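Local atomic coordinates of putative arylalkylamine N-Acetyltransferase 7 (Aedes aegypti, PDB entry 4FD7), a protein that probably transfers an acetyl group from acetyl-CoA to the amine of an acceptor substrate, as a mosquito member of the GNAT acetyltransferase family. Residues L57-K62 / N221-I225; T209-L213 / I225-C230. All blocks are in the same frame, centred on the assembly; numbering follows the deposited sequence.

Contact 1: residues L57-K62 / N221-I225; sequences LMNQAK and NYPGI
Met58 lays its CE methyl obliquely against the phenol end of Tyr222, 3.5 Å from Tyr222 CZ, in a Met-aromatic contact whose SD stands 5.4 Å from the ring centroid. The contact joins the short helix 57-62 of this GNAT-family protein to a type II beta turn, Tyr222 to Ile225, in the loop that precedes strand 229-236. A bend at chi3 (78°) swings the methyl of Met58 onto the ring, while Met58 O lies in the Tyr222 ring plane, at the edge. Helix 120-136 packs on the same side chains: Tyr222 OH is hydrogen-bonded to Thr128, which fixes the far end of the phenol, and Met58 also touches Ile125.

One helical turn further on, Ala61 faces the turn directly. Its CB sits near the plane of the Tyr222 ring, 4.0 Å from Tyr222 CB, and equally close to Ile225 CD1, which also reaches back to Leu57 CB. The methyl packs among Tyr222, Pro223 and Ile225, and Pro223 CD comes within 3.4 Å of Ala61 O.

Lys62 lies on the opposite side of the Tyr222 ring from Met58. Its aliphatic part crosses the ring obliquely, CG lying 3.7 Å from Tyr222 CE1, and bends at chi2 and chi3 turn the ammonium toward the backbone. There Lys62 NZ donates to Asn221 O at 2.7 Å, in the carbonyl plane.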
loop_
_atom_site.group_PDB
_atom_site.type_symbol
_atom_site.label_atom_id
_atom_site.label_comp_id
_atom_site.label_asym_id
_atom_site.label_seq_id
_atom_site.Cartn_x
_atom_site.Cartn_y
_atom_site.Cartn_z
ATOM N N LEU A 57 -1.816 -11.590 -2.330
ATOM C CA LEU A 57 -2.289 -12.838 -1.709
ATOM C C LEU A 57 -3.746 -12.885 -1.239
ATOM O O LEU A 57 -4.462 -13.829 -1.588
ATOM C CB LEU A 57 -1.365 -13.296 -0.567
ATOM C CG LEU A 57 0.036 -13.764 -0.946
ATOM C CD1 LEU A 57 0.604 -14.553 0.215
ATOM C CD2 LEU A 57 0.019 -14.595 -2.217
ATOM N N MET A 58 -4.176 -11.907 -0.437
ATOM C CA MET A 58 -5.556 -11.898 0.068
ATOM C C MET A 58 -6.588 -11.799 -1.069
ATOM O O MET A 58 -7.620 -12.491 -1.074
ATOM C CB MET A 58 -5.783 -10.736 1.046
ATOM C CG MET A 58 -4.911 -10.764 2.297
ATOM S SD MET A 58 -5.158 -9.298 3.333
ATOM C CE MET A 58 -6.712 -9.680 4.156
ATOM N N ASN A 59 -6.310 -10.920 -2.029
ATOM C CA ASN A 59 -7.216 -10.739 -3.157
ATOM C C ASN A 59 -7.356 -12.030 -3.945
ATOM O O ASN A 59 -8.466 -12.463 -4.262
ATOM C CB ASN A 59 -6.720 -9.615 -4.079
ATOM C CG ASN A 59 -6.682 -8.274 -3.393
ATOM O OD1 ASN A 59 -7.301 -8.074 -2.346
ATOM N ND2 ASN A 59 -5.951 -7.333 -3.984
ATOM N N GLN A 60 -6.223 -12.643 -4.247
ATOM C CA GLN A 60 -6.206 -13.894 -4.999
ATOM C C GLN A 60 -6.942 -15.001 -4.252
ATOM O O GLN A 60 -7.670 -15.789 -4.857
ATOM C CB GLN A 60 -4.753 -14.305 -5.271
ATOM C CG GLN A 60 -4.453 -14.749 -6.706
ATOM C CD GLN A 60 -2.955 -14.792 -6.988
ATOM O OE1 GLN A 60 -2.160 -15.194 -6.135
ATOM N NE2 GLN A 60 -2.561 -14.335 -8.171
ATOM N N ALA A 61 -6.751 -15.069 -2.938
ATOM C CA ALA A 61 -7.406 -16.115 -2.148
ATOM C C ALA A 61 -8.917 -15.897 -2.114
ATOM O O ALA A 61 -9.685 -16.854 -1.993
ATOM C CB ALA A 61 -6.842 -16.175 -0.734
ATOM N N LYS A 62 -9.352 -14.646 -2.215
ATOM C CA LYS A 62 -10.790 -14.364 -2.230
ATOM C C LYS A 62 -11.387 -14.316 -3.636
ATOM O O LYS A 62 -12.613 -14.192 -3.783
ATOM C CB LYS A 62 -11.103 -13.044 -1.504
ATOM C CG LYS A 62 -10.826 -13.062 -0.010
ATOM C CD LYS A 62 -11.482 -14.264 0.634
ATOM C CE LYS A 62 -12.460 -13.850 1.694
ATOM N NZ LYS A 62 -13.105 -15.080 2.235
ATOM N N ASN A 221 -11.470 -15.778 6.254
ATOM C CA ASN A 221 -11.016 -17.054 5.705
ATOM C C ASN A 221 -10.371 -16.845 4.332
ATOM O O ASN A 221 -10.974 -16.225 3.452
ATOM C CB ASN A 221 -12.218 -17.996 5.574
ATOM C CG ASN A 221 -11.817 -19.447 5.467
ATOM O OD1 ASN A 221 -11.579 -20.114 6.484
ATOM N ND2 ASN A 221 -11.752 -19.958 4.239
ATOM N N TYR A 222 -9.159 -17.367 4.149
ATOM C CA TYR A 222 -8.374 -17.118 2.945
ATOM C C TYR A 222 -7.821 -18.411 2.394
ATOM O O TYR A 222 -6.690 -18.796 2.709
ATOM C CB TYR A 222 -7.253 -16.113 3.236
ATOM C CG TYR A 222 -7.826 -14.782 3.617
ATOM C CD1 TYR A 222 -8.119 -13.836 2.652
ATOM C CD2 TYR A 222 -8.135 -14.486 4.942
ATOM C CE1 TYR A 222 -8.683 -12.616 2.989
ATOM C CE2 TYR A 222 -8.705 -13.269 5.290
ATOM C CZ TYR A 222 -8.974 -12.346 4.315
ATOM O OH TYR A 222 -9.533 -11.136 4.657
ATOM N N PRO A 223 -8.628 -19.083 1.554
ATOM C CA PRO A 223 -8.301 -20.396 1.001
ATOM C C PRO A 223 -6.928 -20.413 0.344
ATOM O O PRO A 223 -6.692 -19.654 -0.611
ATOM C CB PRO A 223 -9.378 -20.608 -0.064
ATOM C CG PRO A 223 -10.523 -19.714 0.340
ATOM C CD PRO A 223 -9.850 -18.518 0.955
ATOM N N GLY A 224 -6.034 -21.240 0.867
ATOM C CA GLY A 224 -4.782 -21.519 0.194
ATOM C C GLY A 224 -3.584 -20.756 0.724
ATOM O O GLY A 224 -2.444 -21.041 0.334
ATOM N N ILE A 225 -3.832 -19.780 1.594
ATOM C CA ILE A 225 -2.747 -18.999 2.197
ATOM C C ILE A 225 -2.848 -19.026 3.719
ATOM O O ILE A 225 -2.368 -18.123 4.402
ATOM C CB ILE A 225 -2.734 -17.532 1.691
ATOM C CG1 ILE A 225 -4.000 -16.792 2.127
ATOM C CG2 ILE A 225 -2.561 -17.493 0.177
ATOM C CD1 ILE A 225 -3.935 -15.277 1.936
#

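Contact 2: residues T209-L213 / I225-C230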
loop_
_atom_site.group_PDB
_atom_site.type_symbol
_atom_site.label_atom_id
_atom_site.label_comp_id
_atom_site.label_asym_id
_atom_site.label_seq_id
_atom_site.Cartn_x
_atom_site.Cartn_y
_atom_site.Cartn_z
ATOM N N THR A 209 -1.255 -15.415 11.341
ATOM C CA THR A 209 -1.505 -16.123 10.085
ATOM C C THR A 209 -2.952 -15.940 9.650
ATOM O O THR A 209 -3.811 -15.585 10.453
ATOM C CB THR A 209 -1.208 -17.640 10.165
ATOM O OG1 THR A 209 -2.037 -18.249 11.165
ATOM C CG2 THR A 209 0.254 -17.892 10.496
ATOM N N TYR A 210 -3.215 -16.163 8.369
ATOM C CA TYR A 210 -4.589 -16.166 7.889
ATOM C C TYR A 210 -5.406 -17.311 8.518
ATOM O O TYR A 210 -6.602 -17.150 8.801
ATOM C CB TYR A 210 -4.619 -16.156 6.362
ATOM C CG TYR A 210 -4.020 -14.868 5.821
ATOM C CD1 TYR A 210 -4.718 -13.671 5.893
ATOM C CD2 TYR A 210 -2.734 -14.843 5.289
ATOM C CE1 TYR A 210 -4.161 -12.479 5.420
ATOM C CE2 TYR A 210 -2.177 -13.673 4.818
ATOM C CZ TYR A 210 -2.896 -12.495 4.882
ATOM O OH TYR A 210 -2.331 -11.330 4.417
ATOM N N GLY A 211 -4.754 -18.446 8.772
ATOM C CA GLY A 211 -5.391 -19.509 9.538
ATOM C C GLY A 211 -5.895 -19.035 10.897
ATOM O O GLY A 211 -7.054 -19.286 11.301
ATOM N N GLU A 212 -5.020 -18.336 11.612
ATOM C CA GLU A 212 -5.367 -17.830 12.943
ATOM C C GLU A 212 -6.442 -16.764 12.849
ATOM O O GLU A 212 -7.334 -16.709 13.696
ATOM C CB GLU A 212 -4.140 -17.305 13.698
ATOM C CG GLU A 212 -4.463 -16.809 15.122
ATOM C CD GLU A 212 -3.244 -16.695 16.027
ATOM O OE1 GLU A 212 -2.130 -17.056 15.597
ATOM O OE2 GLU A 212 -3.410 -16.249 17.187
ATOM N N LEU A 213 -6.360 -15.920 11.822
ATOM C CA LEU A 213 -7.387 -14.897 11.622
ATOM C C LEU A 213 -8.756 -15.530 11.437
ATOM O O LEU A 213 -9.770 -15.012 11.924
ATOM C CB LEU A 213 -7.043 -14.018 10.425
ATOM C CG LEU A 213 -5.906 -13.040 10.703
ATOM C CD1 LEU A 213 -5.289 -12.554 9.395
ATOM C CD2 LEU A 213 -6.411 -11.863 11.543
ATOM N N ILE A 225 -3.832 -19.780 1.594
ATOM C CA ILE A 225 -2.747 -18.999 2.197
ATOM C C ILE A 225 -2.848 -19.026 3.719
ATOM O O ILE A 225 -2.368 -18.123 4.402
ATOM C CB ILE A 225 -2.734 -17.532 1.691
ATOM C CG1 ILE A 225 -4.000 -16.792 2.127
ATOM C CG2 ILE A 225 -2.561 -17.493 0.177
ATOM C CD1 ILE A 225 -3.935 -15.277 1.936
ATOM N N GLU A 226 -3.476 -20.073 4.246
ATOM C CA GLU A 226 -3.759 -20.155 5.673
ATOM C C GLU A 226 -2.502 -20.124 6.567
ATOM O O GLU A 226 -2.545 -19.624 7.695
ATOM C CB GLU A 226 -4.604 -21.400 5.973
ATOM C CG GLU A 226 -5.962 -21.427 5.279
ATOM C CD GLU A 226 -5.948 -22.171 3.956
ATOM O OE1 GLU A 226 -4.841 -22.458 3.427
ATOM O OE2 GLU A 226 -7.056 -22.470 3.440
ATOM N N GLU A 227 -1.386 -20.652 6.075
ATOM C CA GLU A 227 -0.157 -20.625 6.872
ATOM C C GLU A 227 0.710 -19.372 6.656
ATOM O O GLU A 227 1.703 -19.172 7.365
ATOM C CB GLU A 227 0.676 -21.891 6.636
ATOM C CG GLU A 227 1.248 -21.999 5.245
ATOM C CD GLU A 227 1.837 -23.378 4.952
ATOM O OE1 GLU A 227 1.473 -24.358 5.640
ATOM O OE2 GLU A 227 2.664 -23.476 4.022
ATOM N N ASN A 228 0.353 -18.534 5.690
ATOM C CA ASN A 228 1.107 -17.297 5.475
ATOM C C ASN A 228 0.827 -16.288 6.582
ATOM O O ASN A 228 -0.238 -16.309 7.205
ATOM C CB ASN A 228 0.782 -16.675 4.108
ATOM C CG ASN A 228 1.357 -17.467 2.946
ATOM O OD1 ASN A 228 0.636 -18.173 2.242
ATOM N ND2 ASN A 228 2.666 -17.354 2.742
ATOM N N PHE A 229 1.778 -15.394 6.826
ATOM C CA PHE A 229 1.590 -14.363 7.840
ATOM C C PHE A 229 1.049 -13.050 7.267
ATOM O O PHE A 229 1.353 -12.674 6.132
ATOM C CB PHE A 229 2.901 -14.126 8.603
ATOM C CG PHE A 229 3.171 -15.152 9.666
ATOM C CD1 PHE A 229 3.820 -16.331 9.364
ATOM C CD2 PHE A 229 2.750 -14.939 10.970
ATOM C CE1 PHE A 229 4.051 -17.275 10.349
ATOM C CE2 PHE A 229 2.986 -15.878 11.958
ATOM C CZ PHE A 229 3.644 -17.046 11.645
ATOM N N CYS A 230 0.216 -12.382 8.063
ATOM C CA CYS A 230 -0.277 -11.042 7.800
ATOM C C CYS A 230 0.410 -10.185 8.852
ATOM O O CYS A 230 0.283 -10.463 10.056
ATOM C CB CYS A 230 -1.791 -11.009 8.003
ATOM S SG CYS A 230 -2.609 -9.450 7.630
HETATM O O HOH W 1 -2.469 -21.005 10.550
#
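The Tyr210 ring carries Ile225 CD1 over one face, 3.6 Å above the plane and displaced toward the rim, while Cys230 approaches obliquely, its CB 3.6 Å from Tyr210 CZ and its SG in a loose sulfur-aromatic contact. The Phe229 ring takes Thr209 CG2 almost exactly over the centre of one face, a CH-pi contact 3.6 Å from the centroid. Tyr210 opens helix 210-216 just where strand 203-209 ends, and Phe229 opens the partner strand 229-236; Thr209 and Phe229 form an antiparallel, non-hydrogen-bonded pair.

Thr209 is the N-cap of that helix. A chi1 of 60° sets OG1 between the backbone N and the carbonyl carbon, where it accepts from Glu212 N, three residues further along, at 3.0 Å, while CG2 is left for the Phe229 face. The amides of Tyr210 and Gly211, in the first turn of the helix, are used by the type I turn Ile225 to Asn228: Tyr210 N donates to Asn228 O at 3.2 Å, and Gly211 N to Glu226 O at 2.7 Å, in the carbonyl plane and on a lone pair. Beyond the ring, Tyr210 OH is hydrogen-bonded to Thr189 O. A water bridges Thr209 OG1 (2.9 Å) and Glu226 O, to which it donates (3.2 Å).

Ile225 belongs to both contacts, ending the type II turn of contact 1 and starting the type I turn of contact 2, so two consecutive turns carry the chain past helix 57-62 and into strand 229-236. Each contact is partly buried, and they touch through buried side chains: the Tyr222 and Tyr210 rings meet with planes at about 60°, and Met58 CG packs 3.4 Å from Tyr210 OH. Their chemistry differs with place. Contact 1 brings together elements far apart in sequence, chiefly through side chains, with one lysine-to-carbonyl bond. Contact 2 links near neighbours in the chain at the end of an edge strand, through backbone bonds and a helix cap, its exposed side carrying Phe229 and Glu226.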